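Local coordinates for protein ForH (Streptomyces kaniharaensis, PDB 6NKO) that probably takes part in formycin A biosynthesis, through a domain related to the IMP cyclohydrolase portion of the bifunctional purine-biosynthesis enzyme PurH, at residues 85-97 and 106-118. Sequence-based numbering, arbitrary orientation.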
loop_
_atom_site.group_PDB
_atom_site.type_symbol
_atom_site.label_atom_id
_atom_site.label_comp_id
_atom_site.label_asym_id
_atom_site.label_seq_id
_atom_site.Cartn_x
_atom_site.Cartn_y
_atom_site.Cartn_z
ATOM N N THR A 85 -8.107 -9.811 -3.021
ATOM C CA THR A 85 -8.327 -11.190 -2.619
ATOM C C THR A 85 -8.521 -11.237 -1.111
ATOM O O THR A 85 -8.216 -10.281 -0.392
ATOM C CB THR A 85 -7.157 -12.108 -3.013
ATOM O OG1 THR A 85 -6.007 -11.787 -2.218
ATOM C CG2 THR A 85 -6.813 -11.965 -4.493
ATOM N N VAL A 86 -9.028 -12.374 -0.634
ATOM C CA VAL A 86 -9.220 -12.558 0.801
ATOM C C VAL A 86 -7.882 -12.512 1.528
ATOM O O VAL A 86 -7.774 -11.955 2.626
ATOM C CB VAL A 86 -9.970 -13.874 1.072
ATOM C CG1 VAL A 86 -10.024 -14.161 2.562
ATOM C CG2 VAL A 86 -11.368 -13.818 0.478
ATOM N N SER A 87 -6.835 -13.074 0.920
ATOM C CA SER A 87 -5.544 -13.160 1.596
ATOM C C SER A 87 -4.931 -11.781 1.818
ATOM O O SER A 87 -4.421 -11.490 2.907
ATOM C CB SER A 87 -4.596 -14.049 0.794
ATOM O OG SER A 87 -4.967 -15.411 0.895
ATOM N N VAL A 88 -4.968 -10.914 0.805
ATOM C CA VAL A 88 -4.364 -9.593 0.947
ATOM C C VAL A 88 -5.248 -8.681 1.789
ATOM O O VAL A 88 -4.791 -8.086 2.771
ATOM C CB VAL A 88 -4.075 -8.977 -0.434
ATOM C CG1 VAL A 88 -3.702 -7.509 -0.285
ATOM C CG2 VAL A 88 -2.964 -9.738 -1.130
ATOM N N MET A 89 -6.526 -8.553 1.419
ATOM C CA MET A 89 -7.416 -7.652 2.144
ATOM C C MET A 89 -7.754 -8.185 3.530
ATOM O O MET A 89 -7.970 -7.398 4.460
ATOM C CB MET A 89 -8.691 -7.411 1.336
ATOM C CG MET A 89 -8.452 -6.735 -0.010
ATOM S SD MET A 89 -7.405 -5.271 0.125
ATOM C CE MET A 89 -8.452 -4.203 1.109
ATOM N N GLY A 90 -7.810 -9.509 3.690
ATOM C CA GLY A 90 -7.985 -10.070 5.018
ATOM C C GLY A 90 -6.774 -9.842 5.901
ATOM O O GLY A 90 -6.910 -9.583 7.100
ATOM N N GLY A 91 -5.575 -9.926 5.322
ATOM C CA GLY A 91 -4.367 -9.659 6.081
ATOM C C GLY A 91 -4.270 -8.237 6.589
ATOM O O GLY A 91 -3.513 -7.973 7.530
ATOM N N ILE A 92 -5.023 -7.318 5.994
ATOM C CA ILE A 92 -5.023 -5.920 6.401
ATOM C C ILE A 92 -6.170 -5.611 7.356
ATOM O O ILE A 92 -5.989 -4.879 8.330
ATOM C CB ILE A 92 -5.079 -5.009 5.155
ATOM C CG1 ILE A 92 -3.812 -5.163 4.315
ATOM C CG2 ILE A 92 -5.277 -3.556 5.556
ATOM C CD1 ILE A 92 -3.977 -4.712 2.877
ATOM N N LEU A 93 -7.354 -6.170 7.102
ATOM C CA LEU A 93 -8.556 -5.770 7.822
ATOM C C LEU A 93 -8.871 -6.644 9.028
ATOM O O LEU A 93 -9.656 -6.221 9.885
ATOM C CB LEU A 93 -9.764 -5.779 6.880
ATOM C CG LEU A 93 -9.713 -4.808 5.701
ATOM C CD1 LEU A 93 -10.866 -5.062 4.738
ATOM C CD2 LEU A 93 -9.731 -3.373 6.200
ATOM N N ALA A 94 -8.298 -7.843 9.116
ATOM C CA ALA A 94 -8.662 -8.764 10.186
ATOM C C ALA A 94 -8.300 -8.188 11.550
ATOM O O ALA A 94 -7.227 -7.607 11.733
ATOM C CB ALA A 94 -7.969 -10.112 9.989
ATOM N N ARG A 95 -9.212 -8.354 12.508
ATOM C CA ARG A 95 -9.028 -7.847 13.860
ATOM C C ARG A 95 -8.197 -8.837 14.674
ATOM O O ARG A 95 -7.659 -9.817 14.150
ATOM C CB ARG A 95 -10.384 -7.585 14.516
ATOM C CG ARG A 95 -10.981 -6.216 14.213
ATOM C CD ARG A 95 -11.666 -6.209 12.853
ATOM N NE ARG A 95 -12.922 -5.462 12.850
ATOM C CZ ARG A 95 -14.090 -5.951 13.257
ATOM N NH1 ARG A 95 -14.172 -7.198 13.701
ATOM N NH2 ARG A 95 -15.181 -5.196 13.213
ATOM N N GLU A 96 -8.076 -8.580 15.975
ATOM C CA GLU A 96 -7.468 -9.521 16.903
ATOM C C GLU A 96 -8.511 -10.303 17.694
ATOM O O GLU A 96 -8.190 -10.868 18.744
ATOM C CB GLU A 96 -6.513 -8.795 17.851
ATOM C CG GLU A 96 -5.273 -8.236 17.174
ATOM C CD GLU A 96 -4.318 -9.318 16.700
ATOM O OE1 GLU A 96 -4.118 -10.307 17.439
ATOM O OE2 GLU A 96 -3.762 -9.178 15.590
ATOM N N THR A 97 -9.751 -10.341 17.213
ATOM C CA THR A 97 -10.782 -11.143 17.849
ATOM C C THR A 97 -10.454 -12.629 17.723
ATOM O O THR A 97 -9.661 -13.049 16.876
ATOM C CB THR A 97 -12.149 -10.870 17.220
ATOM O OG1 THR A 97 -12.080 -11.102 15.808
ATOM C CG2 THR A 97 -12.574 -9.432 17.468
ATOM N N GLU A 106 -7.343 -20.844 9.879
ATOM C CA GLU A 106 -7.983 -21.862 9.047
ATOM C C GLU A 106 -7.562 -21.724 7.589
ATOM O O GLU A 106 -7.161 -22.704 6.948
ATOM C CB GLU A 106 -9.508 -21.768 9.164
ATOM C CG GLU A 106 -10.071 -21.922 10.570
ATOM C CD GLU A 106 -9.618 -23.193 11.260
ATOM O OE1 GLU A 106 -9.130 -23.099 12.407
ATOM O OE2 GLU A 106 -9.752 -24.283 10.662
ATOM N N TYR A 107 -7.645 -20.509 7.048
ATOM C CA TYR A 107 -7.352 -20.275 5.643
ATOM C C TYR A 107 -5.878 -20.007 5.376
ATOM O O TYR A 107 -5.474 -19.968 4.209
ATOM C CB TYR A 107 -8.199 -19.109 5.120
ATOM C CG TYR A 107 -9.676 -19.427 5.076
ATOM C CD1 TYR A 107 -10.488 -19.200 6.180
ATOM C CD2 TYR A 107 -10.255 -19.970 3.936
ATOM C CE1 TYR A 107 -11.837 -19.498 6.148
ATOM C CE2 TYR A 107 -11.605 -20.272 3.895
ATOM C CZ TYR A 107 -12.391 -20.033 5.004
ATOM O OH TYR A 107 -13.735 -20.329 4.972
ATOM N N GLY A 108 -5.068 -19.835 6.416
ATOM C CA GLY A 108 -3.649 -19.615 6.235
ATOM C C GLY A 108 -3.316 -18.234 5.713
ATOM O O GLY A 108 -2.553 -18.093 4.753
ATOM N N ILE A 109 -3.876 -17.206 6.341
ATOM C CA ILE A 109 -3.714 -15.824 5.909
ATOM C C ILE A 109 -2.755 -15.136 6.878
ATOM O O ILE A 109 -3.108 -14.913 8.045
ATOM C CB ILE A 109 -5.059 -15.090 5.846
ATOM C CG1 ILE A 109 -6.008 -15.803 4.879
ATOM C CG2 ILE A 109 -4.847 -13.640 5.434
ATOM C CD1 ILE A 109 -7.429 -15.277 4.917
ATOM N N PRO A 110 -1.553 -14.774 6.447
ATOM C CA PRO A 110 -0.652 -14.019 7.320
ATOM C C PRO A 110 -1.090 -12.567 7.439
ATOM O O PRO A 110 -1.780 -12.018 6.579
ATOM C CB PRO A 110 0.700 -14.128 6.610
ATOM C CG PRO A 110 0.344 -14.267 5.168
ATOM C CD PRO A 110 -0.979 -14.992 5.107
ATOM N N ARG A 111 -0.678 -11.949 8.540
ATOM C CA ARG A 111 -0.949 -10.537 8.754
ATOM C C ARG A 111 -0.015 -9.692 7.899
ATOM O O ARG A 111 1.174 -9.994 7.766
ATOM C CB ARG A 111 -0.785 -10.181 10.233
ATOM C CG ARG A 111 -0.483 -8.717 10.504
ATOM C CD ARG A 111 -1.714 -7.849 10.294
ATOM N NE ARG A 111 -2.641 -7.917 11.419
ATOM C CZ ARG A 111 -3.957 -7.766 11.312
ATOM N NH1 ARG A 111 -4.505 -7.541 10.126
ATOM N NH2 ARG A 111 -4.726 -7.842 12.389
ATOM N N ILE A 112 -0.565 -8.642 7.300
ATOM C CA ILE A 112 0.221 -7.641 6.590
ATOM C C ILE A 112 0.478 -6.499 7.567
ATOM O O ILE A 112 -0.453 -5.798 7.979
ATOM C CB ILE A 112 -0.486 -7.155 5.318
ATOM C CG1 ILE A 112 -0.427 -8.237 4.234
ATOM C CG2 ILE A 112 0.150 -5.870 4.815
ATOM C CD1 ILE A 112 -1.465 -8.079 3.143
ATOM N N ASP A 113 1.740 -6.317 7.949
ATOM C CA ASP A 113 2.094 -5.349 8.978
ATOM C C ASP A 113 2.319 -3.943 8.441
ATOM O O ASP A 113 2.281 -2.985 9.221
ATOM C CB ASP A 113 3.351 -5.810 9.722
ATOM C CG ASP A 113 3.257 -7.250 10.179
ATOM O OD1 ASP A 113 2.665 -7.497 11.252
ATOM O OD2 ASP A 113 3.765 -8.136 9.457
ATOM N N LEU A 114 2.547 -3.793 7.139
ATOM C CA LEU A 114 2.851 -2.486 6.572
ATOM C C LEU A 114 2.306 -2.409 5.156
ATOM O O LEU A 114 2.505 -3.330 4.359
ATOM C CB LEU A 114 4.361 -2.222 6.573
ATOM C CG LEU A 114 4.821 -0.812 6.195
ATOM C CD1 LEU A 114 5.939 -0.348 7.120
ATOM C CD2 LEU A 114 5.263 -0.753 4.736
ATOM N N VAL A 115 1.630 -1.304 4.850
ATOM C CA VAL A 115 1.106 -1.032 3.519
ATOM C C VAL A 115 1.696 0.286 3.041
ATOM O O VAL A 115 1.659 1.287 3.765
ATOM C CB VAL A 115 -0.433 -0.979 3.510
ATOM C CG1 VAL A 115 -0.942 -0.462 2.168
ATOM C CG2 VAL A 115 -1.009 -2.351 3.813
ATOM N N CYS A 116 2.238 0.280 1.826
ATOM C CA CYS A 116 2.802 1.463 1.189
ATOM C C CYS A 116 2.102 1.664 -0.149
ATOM O O CYS A 116 2.170 0.789 -1.019
ATOM C CB CYS A 116 4.308 1.302 0.992
ATOM S SG CYS A 116 5.238 2.827 1.126
ATOM N N ASN A 117 1.434 2.805 -0.315
ATOM C CA ASN A 117 0.620 3.040 -1.505
ATOM C C ASN A 117 0.750 4.485 -1.970
ATOM O O ASN A 117 0.501 5.415 -1.196
ATOM C CB ASN A 117 -0.850 2.694 -1.234
ATOM C CG ASN A 117 -1.726 2.862 -2.460
ATOM O OD1 ASN A 117 -2.772 3.508 -2.402
ATOM N ND2 ASN A 117 -1.302 2.286 -3.577
ATOM N N ASN A 118 1.124 4.657 -3.242
ATOM C CA ASN A 118 1.345 5.956 -3.869
ATOM C C ASN A 118 0.524 6.046 -5.147
ATOM O O ASN A 118 0.132 5.031 -5.725
ATOM C CB ASN A 118 2.826 6.177 -4.219
ATOM C CG ASN A 118 3.628 6.687 -3.055
ATOM O OD1 ASN A 118 4.851 6.561 -3.028
ATOM N ND2 ASN A 118 2.946 7.273 -2.082
HETATM O O HOH W 1 -1.745 -11.685 3.775
#
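Arg111 and the C-terminal end of helix 86-93 illustrate how a guanidinium group can take up a carbonyl of the last helical turn (Gly91) and one just beyond the helix (Ala94). NH2 of Arg111 donates to Ala94 O at 2.6 Å in a nearly straight bond, while NH1 reaches Gly91 O at 2.8 Å and, weakly, Ala94 O. Both oxygens lie at the edge of the guanidinium, in its plane. The side chain leaves its backbone pointing away from the helix; bends at chi2 (73°) and chi3 (78°) fold it back over Gly91. Gly91 O is gripped twice, since Ile112 N also donates to it (3.0 Å) from the opposite face of the carbonyl plane. Glu96 OE2 adds a long salt bridge to NH2, the carboxylate turned 52° from the guanidinium.

Gly91, lacking a side chain, lets the 109-112 backbone come close: its CA lies 3.5 Å from Pro110 O. A water donates to both Pro110 O and Ser87 O, bridging the segments one helical turn earlier. Flanking this polar seam, Ile109 sets CD1 against Val86 CG1 (3.7 Å), and Ile112 CD1 packs on Ile92 CG1 (3.9 Å). Ile92 CD1 in turn touches Val115 CG2, the two side chains crossing at about a right angle.

Farther out, Asn152 donates to Ala94 O and Ile92 O, and Met145 of helix 141-151 packs on Val88 and Ile92. Val115 lies on strand 114-117, between 22-26 and 157-159 in a parallel sheet, so the contact seats a helix beside the entry to strand 114-117 of an alpha/beta MGS-like domain.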